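Local coordinates for protein CbsA (Xanthomonas oryzae pv. oryzae, PDB 5XYH) that hydrolyses cellulose as a family 6 1,4-beta-cellobiosidase (exoglucanase), probably helping the bacterium break down plant cell walls, at residues Asn280-Gly284 and Ala285-Ser289. Numbering follows the deposited sequence.
Sequences NAFVG and AGWPS
Phe282 and Trp287 lie side by side at the end of helix 271-284, pointing the same way into the protein. They form a T-shaped pair: the edge of the phenyl ring is turned toward the face of the indole five-membered ring, with planes at 69° and centroids 4.7 Å apart. Phe282 CD1 leads, lying off-centre over the indole and 3.2 Å from Trp287 NE1, while Phe282 CB makes a CH-pi contact over the same five-membered ring. In both residues CG sits anti to the carbonyl carbon, beside the backbone N.

The backbone beneath them is a Schellman motif. Trp287 N reaches back to Phe282 O at 3.0 Å in a nearly straight bond, and Gly286 N bonds to Val283 O at 3.0 Å, approaching from above the carbonyl plane. Gly286 has a positive phi, where a side chain would be jammed against the preceding carbonyl oxygen, so glycine suits the turn. One residue earlier, Ala285 N still keeps the helical bond to Ala281 O, and the small Ala285 CB lies 3.5 Å from Phe282 O.

The outer side is looser. Val283 CG2 comes no nearer than 4.2 Å to Ser289 CA, and Gly284, Gly286 and Ser289 are exposed. Inward, the helix end packs on helix 206-218: Ile210 touches Phe282 and the methyl of the otherwise exposed Ala285, and Thr214 OG1 takes the hydrogen bond from Trp287 NE1. Phe230 of strand 229-232 meets both aromatic rings.

The large aromatics thus fill the buried side of the turn that leads from the helical layer to the parallel strand 292-296, the indole N-H has a polar partner there, and the Schellman bonds bring donors back to Phe282 O and Val283 O as the helix ends.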
loop_
_atom_site.group_PDB
_atom_site.type_symbol
_atom_site.label_atom_id
_atom_site.label_comp_id
_atom_site.label_asym_id
_atom_site.label_seq_id
_atom_site.Cartn_x
_atom_site.Cartn_y
_atom_site.Cartn_z
ATOM N N ASN A 280 5.740 18.683 -3.257
ATOM C CA ASN A 280 5.945 20.124 -3.144
ATOM C C ASN A 280 5.873 20.586 -1.699
ATOM O O ASN A 280 6.644 21.454 -1.275
ATOM C CB ASN A 280 4.917 20.867 -3.997
ATOM C CG ASN A 280 5.179 20.698 -5.464
ATOM O OD1 ASN A 280 6.329 20.603 -5.881
ATOM N ND2 ASN A 280 4.124 20.634 -6.254
ATOM N N ALA A 281 4.964 20.010 -0.925
ATOM C CA ALA A 281 4.861 20.387 0.476
ATOM C C ALA A 281 6.100 19.962 1.259
ATOM O O ALA A 281 6.555 20.690 2.154
ATOM C CB ALA A 281 3.603 19.777 1.086
ATOM N N PHE A 282 6.654 18.780 0.957
ATOM C CA PHE A 282 7.833 18.332 1.703
ATOM C C PHE A 282 9.054 19.162 1.333
ATOM O O PHE A 282 9.822 19.578 2.208
ATOM C CB PHE A 282 8.090 16.841 1.471
ATOM C CG PHE A 282 7.277 15.948 2.357
ATOM C CD1 PHE A 282 7.425 15.998 3.739
ATOM C CD2 PHE A 282 6.353 15.073 1.825
ATOM C CE1 PHE A 282 6.667 15.187 4.565
ATOM C CE2 PHE A 282 5.606 14.257 2.636
ATOM C CZ PHE A 282 5.752 14.314 4.006
ATOM N N VAL A 283 9.237 19.435 0.048
ATOM C CA VAL A 283 10.307 20.338 -0.346
ATOM C C VAL A 283 10.116 21.697 0.324
ATOM O O VAL A 283 11.083 22.327 0.777
ATOM C CB VAL A 283 10.370 20.426 -1.880
ATOM C CG1 VAL A 283 11.314 21.530 -2.316
ATOM C CG2 VAL A 283 10.831 19.077 -2.450
ATOM N N GLY A 284 8.863 22.143 0.451
ATOM C CA GLY A 284 8.592 23.376 1.170
ATOM C C GLY A 284 8.974 23.308 2.631
ATOM O O GLY A 284 9.355 24.320 3.228
ATOM N N ALA A 285 8.872 22.124 3.232
ATOM C CA ALA A 285 9.283 21.934 4.613
ATOM C C ALA A 285 10.784 21.710 4.760
ATOM O O ALA A 285 11.245 21.480 5.882
ATOM C CB ALA A 285 8.527 20.752 5.231
ATOM N N GLY A 286 11.547 21.760 3.674
ATOM C CA GLY A 286 12.990 21.639 3.752
ATOM C C GLY A 286 13.559 20.266 3.452
ATOM O O GLY A 286 14.742 20.041 3.719
ATOM N N TRP A 287 12.760 19.347 2.911
ATOM C CA TRP A 287 13.271 18.051 2.480
ATOM C C TRP A 287 14.102 18.215 1.209
ATOM O O TRP A 287 13.860 19.131 0.423
ATOM C CB TRP A 287 12.118 17.074 2.208
ATOM C CG TRP A 287 11.426 16.542 3.449
ATOM C CD1 TRP A 287 10.613 17.238 4.300
ATOM C CD2 TRP A 287 11.501 15.214 3.967
ATOM N NE1 TRP A 287 10.187 16.428 5.324
ATOM C CE2 TRP A 287 10.701 15.173 5.133
ATOM C CE3 TRP A 287 12.156 14.049 3.555
ATOM C CZ2 TRP A 287 10.540 14.011 5.891
ATOM C CZ3 TRP A 287 11.993 12.892 4.314
ATOM C CH2 TRP A 287 11.195 12.887 5.470
ATOM N N PRO A 288 15.075 17.327 0.973
ATOM C CA PRO A 288 15.878 17.433 -0.251
ATOM C C PRO A 288 15.036 17.204 -1.492
ATOM O O PRO A 288 14.084 16.412 -1.496
ATOM C CB PRO A 288 16.934 16.331 -0.089
ATOM C CG PRO A 288 16.346 15.383 0.875
ATOM C CD PRO A 288 15.533 16.219 1.825
ATOM N N SER A 289 15.398 17.918 -2.555
ATOM C CA SER A 289 14.622 17.870 -3.784
ATOM C C SER A 289 14.623 16.484 -4.411
ATOM O O SER A 289 13.733 16.175 -5.211
ATOM C CB SER A 289 15.171 18.896 -4.769
ATOM O OG SER A 289 16.557 18.696 -4.932
#